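Local atomic coordinates of epoxide hydrolase (Aspergillus niger, PDB entry 3G02), a protein that probably hydrolyses epoxides to vicinal diols as an alpha/beta-hydrolase-fold enzyme, in this case an enantioselective variant obtained by directed evolution. Residues R76-E79 with A80-N83; Y126-L129 with Q130-E134. The protein carries 9 engineered substitutions. All coordinates share one frame; numbering follows the deposited sequence.

Interaction 1 (R76-E79 with A80-N83); sequences RPFE and ARLN
The ring of Phe78 carries Leu82 over one face and the guanidinium of Arg81 at its edge. Leu82 CG stands 4.2 Å from the ring centroid and only 13° off the normal, which qualifies as a CH-pi contact; it sits toward the rim, and Leu82 CD2 comes within 3.7 Å of Phe78 CZ. The edge contact runs from Arg81 NH2 to Phe78 CE1, 3.3 Å, near the ring plane; with the ring and guanidinium planes 49° apart, the two groups are not stacked. Phe78 CG lies anti to the backbone N (chi1 176°), and this lays the ring across the flank, where the side chains of Arg81 and Leu82, three and four residues on, reach it. Trp75 packs edge-to-face with Phe78, and Val123 touches both Phe78 and Leu82.

On another side of the helix, Arg76 NH1 forms a salt bridge with Glu79 OE1 at 2.8 Å, reaching the syn side of the carboxylate from somewhat out of its plane. Each partner has a second hold: Arg76 NH2 on Asp26, Glu79 OE2 on Ile24 N and Trp75 NE1. Glu79 and Asn83 run side by side, ND2 of Asn83 3.9 Å from CG of Glu79, while Asn83 OD1 accepts from Val22 N.

Four i to i+4 backbone bonds support these positions, among them Leu82 N to Phe78 O at 2.9 Å. Residues 76-82 make up nearly all of the short alpha-helix 75-82, and Asn83 follows at its end. One flank, Arg76, Glu79 and Asn83, holds the segment with Val22, Ile24 and Asp26; the other packs on Val123, within the N-terminal region of the epoxide hydrolase family.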
loop_
_atom_site.group_PDB
_atom_site.type_symbol
_atom_site.label_atom_id
_atom_site.label_comp_id
_atom_site.label_asym_id
_atom_site.label_seq_id
_atom_site.Cartn_x
_atom_site.Cartn_y
_atom_site.Cartn_z
ATOM N N ARG A 76 8.587 -21.498 -20.208
ATOM C CA ARG A 76 8.542 -21.830 -21.641
ATOM C C ARG A 76 7.202 -22.359 -22.184
ATOM O O ARG A 76 6.755 -21.889 -23.231
ATOM C CB ARG A 76 9.707 -22.748 -22.044
ATOM C CG ARG A 76 11.092 -22.129 -21.891
ATOM C CD ARG A 76 11.296 -20.912 -22.788
ATOM N NE ARG A 76 12.628 -20.342 -22.602
ATOM C CZ ARG A 76 12.936 -19.059 -22.776
ATOM N NH1 ARG A 76 12.007 -18.181 -23.130
ATOM N NH2 ARG A 76 14.182 -18.648 -22.575
ATOM N N PRO A 77 6.558 -23.330 -21.495
ATOM C CA PRO A 77 5.222 -23.745 -21.950
ATOM C C PRO A 77 4.188 -22.613 -21.974
ATOM O O PRO A 77 3.365 -22.545 -22.892
ATOM C CB PRO A 77 4.820 -24.812 -20.925
ATOM C CG PRO A 77 6.115 -25.351 -20.426
ATOM C CD PRO A 77 6.998 -24.134 -20.341
ATOM N N PHE A 78 4.231 -21.733 -20.975
ATOM C CA PHE A 78 3.356 -20.565 -20.958
ATOM C C PHE A 78 3.671 -19.625 -22.119
ATOM O O PHE A 78 2.763 -19.148 -22.800
ATOM C CB PHE A 78 3.465 -19.837 -19.617
ATOM C CG PHE A 78 2.668 -18.560 -19.540
ATOM C CD1 PHE A 78 1.287 -18.557 -19.729
ATOM C CD2 PHE A 78 3.305 -17.360 -19.252
ATOM C CE1 PHE A 78 0.558 -17.368 -19.645
ATOM C CE2 PHE A 78 2.587 -16.170 -19.164
ATOM C CZ PHE A 78 1.212 -16.174 -19.362
ATOM N N GLU A 79 4.959 -19.374 -22.341
ATOM C CA GLU A 79 5.410 -18.556 -23.462
ATOM C C GLU A 79 4.925 -19.136 -24.792
ATOM O O GLU A 79 4.477 -18.396 -25.668
ATOM C CB GLU A 79 6.930 -18.448 -23.450
ATOM C CG GLU A 79 7.515 -17.509 -24.475
ATOM C CD GLU A 79 9.016 -17.411 -24.342
ATOM O OE1 GLU A 79 9.708 -18.401 -24.670
ATOM O OE2 GLU A 79 9.504 -16.355 -23.892
ATOM N N ALA A 80 4.997 -20.459 -24.929
ATOM C CA ALA A 80 4.496 -21.127 -26.131
ATOM C C ALA A 80 2.997 -20.902 -26.318
ATOM O O ALA A 80 2.529 -20.699 -27.444
ATOM C CB ALA A 80 4.818 -22.610 -26.093
ATOM N N ARG A 81 2.253 -20.921 -25.213
ATOM C CA ARG A 81 0.823 -20.618 -25.247
ATOM C C ARG A 81 0.575 -19.169 -25.677
ATOM O O ARG A 81 -0.318 -18.902 -26.480
ATOM C CB ARG A 81 0.168 -20.901 -23.892
ATOM C CG ARG A 81 -1.348 -20.760 -23.895
ATOM C CD ARG A 81 -1.977 -21.420 -22.675
ATOM N NE ARG A 81 -1.786 -20.645 -21.449
ATOM C CZ ARG A 81 -2.567 -19.639 -21.057
ATOM N NH1 ARG A 81 -3.601 -19.258 -21.797
ATOM N NH2 ARG A 81 -2.309 -19.007 -19.920
ATOM N N LEU A 82 1.368 -18.240 -25.151
ATOM C CA LEU A 82 1.289 -16.841 -25.583
ATOM C C LEU A 82 1.441 -16.732 -27.100
ATOM O O LEU A 82 0.665 -16.045 -27.771
ATOM C CB LEU A 82 2.350 -15.988 -24.878
ATOM C CG LEU A 82 2.245 -15.822 -23.357
ATOM C CD1 LEU A 82 3.292 -14.842 -22.863
ATOM C CD2 LEU A 82 0.865 -15.348 -22.972
ATOM N N ASN A 83 2.429 -17.451 -27.627
ATOM C CA ASN A 83 2.771 -17.402 -29.045
ATOM C C ASN A 83 1.866 -18.247 -29.945
ATOM O O ASN A 83 2.065 -18.288 -31.163
ATOM C CB ASN A 83 4.241 -17.785 -29.229
ATOM C CG ASN A 83 5.189 -16.743 -28.656
ATOM O OD1 ASN A 83 4.880 -15.549 -28.640
ATOM N ND2 ASN A 83 6.347 -17.191 -28.188
#

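Interaction 2 (Y126-L129 with Q130-E134)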
loop_
_atom_site.group_PDB
_atom_site.type_symbol
_atom_site.label_atom_id
_atom_site.label_comp_id
_atom_site.label_asym_id
_atom_site.label_seq_id
_atom_site.Cartn_x
_atom_site.Cartn_y
_atom_site.Cartn_z
ATOM N N TYR A 126 -7.302 -14.865 -23.647
ATOM C CA TYR A 126 -6.900 -16.057 -24.398
ATOM C C TYR A 126 -7.932 -17.197 -24.359
ATOM O O TYR A 126 -8.221 -17.773 -25.404
ATOM C CB TYR A 126 -5.498 -16.534 -24.000
ATOM C CG TYR A 126 -4.391 -15.947 -24.863
ATOM C CD1 TYR A 126 -4.445 -14.619 -25.308
ATOM C CD2 TYR A 126 -3.284 -16.716 -25.223
ATOM C CE1 TYR A 126 -3.432 -14.082 -26.100
ATOM C CE2 TYR A 126 -2.265 -16.182 -26.007
ATOM C CZ TYR A 126 -2.350 -14.872 -26.444
ATOM O OH TYR A 126 -1.342 -14.350 -27.221
ATOM N N PRO A 127 -8.493 -17.529 -23.173
ATOM C CA PRO A 127 -9.575 -18.522 -23.192
ATOM C C PRO A 127 -10.715 -18.188 -24.159
ATOM O O PRO A 127 -11.199 -19.084 -24.858
ATOM C CB PRO A 127 -10.054 -18.535 -21.735
ATOM C CG PRO A 127 -8.805 -18.236 -20.968
ATOM C CD PRO A 127 -8.168 -17.133 -21.785
ATOM N N ILE A 128 -11.120 -16.920 -24.221
ATOM C CA ILE A 128 -12.167 -16.498 -25.159
ATOM C C ILE A 128 -11.703 -16.590 -26.619
ATOM O O ILE A 128 -12.441 -17.076 -27.481
ATOM C CB ILE A 128 -12.724 -15.094 -24.808
ATOM C CG1 ILE A 128 -13.613 -15.191 -23.561
ATOM C CG2 ILE A 128 -13.484 -14.484 -25.998
ATOM C CD1 ILE A 128 -14.105 -13.865 -23.020
ATOM N N LEU A 129 -10.483 -16.140 -26.897
ATOM C CA LEU A 129 -9.918 -16.289 -28.241
ATOM C C LEU A 129 -9.886 -17.753 -28.678
ATOM O O LEU A 129 -10.195 -18.070 -29.833
ATOM C CB LEU A 129 -8.521 -15.662 -28.333
ATOM C CG LEU A 129 -8.414 -14.143 -28.147
ATOM C CD1 LEU A 129 -6.981 -13.703 -28.403
ATOM C CD2 LEU A 129 -9.385 -13.384 -29.047
ATOM N N GLN A 130 -9.533 -18.642 -27.751
ATOM C CA GLN A 130 -9.483 -20.075 -28.037
ATOM C C GLN A 130 -10.859 -20.613 -28.421
ATOM O O GLN A 130 -10.986 -21.364 -29.391
ATOM C CB GLN A 130 -8.911 -20.848 -26.844
ATOM C CG GLN A 130 -8.804 -22.366 -27.068
ATOM C CD GLN A 130 -7.836 -22.748 -28.186
ATOM O OE1 GLN A 130 -6.833 -22.072 -28.420
ATOM N NE2 GLN A 130 -8.131 -23.848 -28.871
ATOM N N LEU A 131 -11.886 -20.208 -27.678
ATOM C CA LEU A 131 -13.251 -20.619 -27.986
ATOM C C LEU A 131 -13.638 -20.186 -29.399
ATOM O O LEU A 131 -14.189 -20.979 -30.164
ATOM C CB LEU A 131 -14.236 -20.066 -26.956
ATOM C CG LEU A 131 -14.150 -20.618 -25.528
ATOM C CD1 LEU A 131 -14.980 -19.759 -24.595
ATOM C CD2 LEU A 131 -14.587 -22.081 -25.451
ATOM N N PHE A 132 -13.324 -18.942 -29.751
ATOM C CA PHE A 132 -13.610 -18.445 -31.096
ATOM C C PHE A 132 -12.878 -19.225 -32.186
ATOM O O PHE A 132 -13.484 -19.587 -33.200
ATOM C CB PHE A 132 -13.304 -16.950 -31.212
ATOM C CG PHE A 132 -14.440 -16.066 -30.783
ATOM C CD1 PHE A 132 -15.567 -15.920 -31.592
ATOM C CD2 PHE A 132 -14.388 -15.374 -29.578
ATOM C CE1 PHE A 132 -16.629 -15.101 -31.208
ATOM C CE2 PHE A 132 -15.443 -14.550 -29.189
ATOM C CZ PHE A 132 -16.566 -14.413 -30.004
ATOM N N ARG A 133 -11.589 -19.492 -31.974
ATOM C CA ARG A 133 -10.775 -20.224 -32.948
ATOM C C ARG A 133 -11.244 -21.673 -33.117
ATOM O O ARG A 133 -11.116 -22.250 -34.199
ATOM C CB ARG A 133 -9.293 -20.183 -32.564
ATOM C CG ARG A 133 -8.363 -20.767 -33.616
ATOM C CD ARG A 133 -6.939 -20.294 -33.430
ATOM N NE ARG A 133 -6.321 -20.834 -32.220
ATOM C CZ ARG A 133 -5.079 -20.554 -31.832
ATOM N NH1 ARG A 133 -4.327 -19.735 -32.558
ATOM N NH2 ARG A 133 -4.593 -21.089 -30.720
ATOM N N GLU A 134 -11.771 -22.254 -32.042
ATOM C CA GLU A 134 -12.304 -23.615 -32.070
ATOM C C GLU A 134 -13.621 -23.706 -32.837
ATOM O O GLU A 134 -13.964 -24.766 -33.370
ATOM C CB GLU A 134 -12.519 -24.131 -30.646
ATOM C CG GLU A 134 -11.240 -24.539 -29.945
ATOM C CD GLU A 134 -11.420 -24.801 -28.462
ATOM O OE1 GLU A 134 -12.436 -24.363 -27.878
ATOM O OE2 GLU A 134 -10.526 -25.449 -27.878
#
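Ile128 and Phe132, one helical turn apart, lie side by side and point the same way. The methyl CG2 of Ile128 meets the ring at its edge, in plane, 3.7 Å from Phe132 CE2, so the contact is not one over a ring face. Ile128 CG2 is anti to the backbone N, an orientation that carries this branch forward along the helix to the ring. The ring also comes close to the backbone, Phe132 CD2 lying 3.3 Å from Ile128 O. That oxygen accepts the nearly straight bond from Phe132 N (3.1 Å, 166° at the hydrogen).

Leu131 turns its CG to 3.4 Å from Pro127 O, which accepts the hydrogen bond of Leu131 N. Because Pro127 has no N-H to give, the ring fits where no donor is needed, in the first turn of the helix.

A polar row occupies another flank. Gln130, bent at chi2 (64°), donates from NE2 to Glu134 OE2 at 3.0 Å; the oxygen lies in the amide plane, yet the donor approaches from 50° above the carboxylate plane. Gln130 OE1 takes a weak bond from Arg133 NH2, whose guanidinium is held more firmly by NH1 on Ser84 O and by a cation-pi contact with Phe85.

The apolar flank of this helix is buried: Leu129 and Phe132 rest on strands 95-102 and 143-148, while Ile128 and Leu131 touch helix 382-396. Helix 126-135 is the connection of the beta-alpha-beta unit between strands 110-115 and 143-148, an element of the alpha/beta-hydrolase fold.

From the N terminus, the chain reaches interaction 1 first and finishes it before interaction 2 begins, so the two run in series and neither nests nor crosses. Both are local: each closes turns within one helix, 75-82 and 126-135 respectively, and no long loop is enclosed. Between them the chain forms strands 87-92, 95-102 and 110-115. Their centres are 15 Å apart, and they touch directly: Leu82 O at the end of the first helix and Tyr126 OH from the start of the second lie 2.7 Å apart, a probable hydrogen bond. Packing of Arg81 O on Tyr126 CE2 adds to this join between the short helix 75-82 and helix 126-135, which packs on the central sheet.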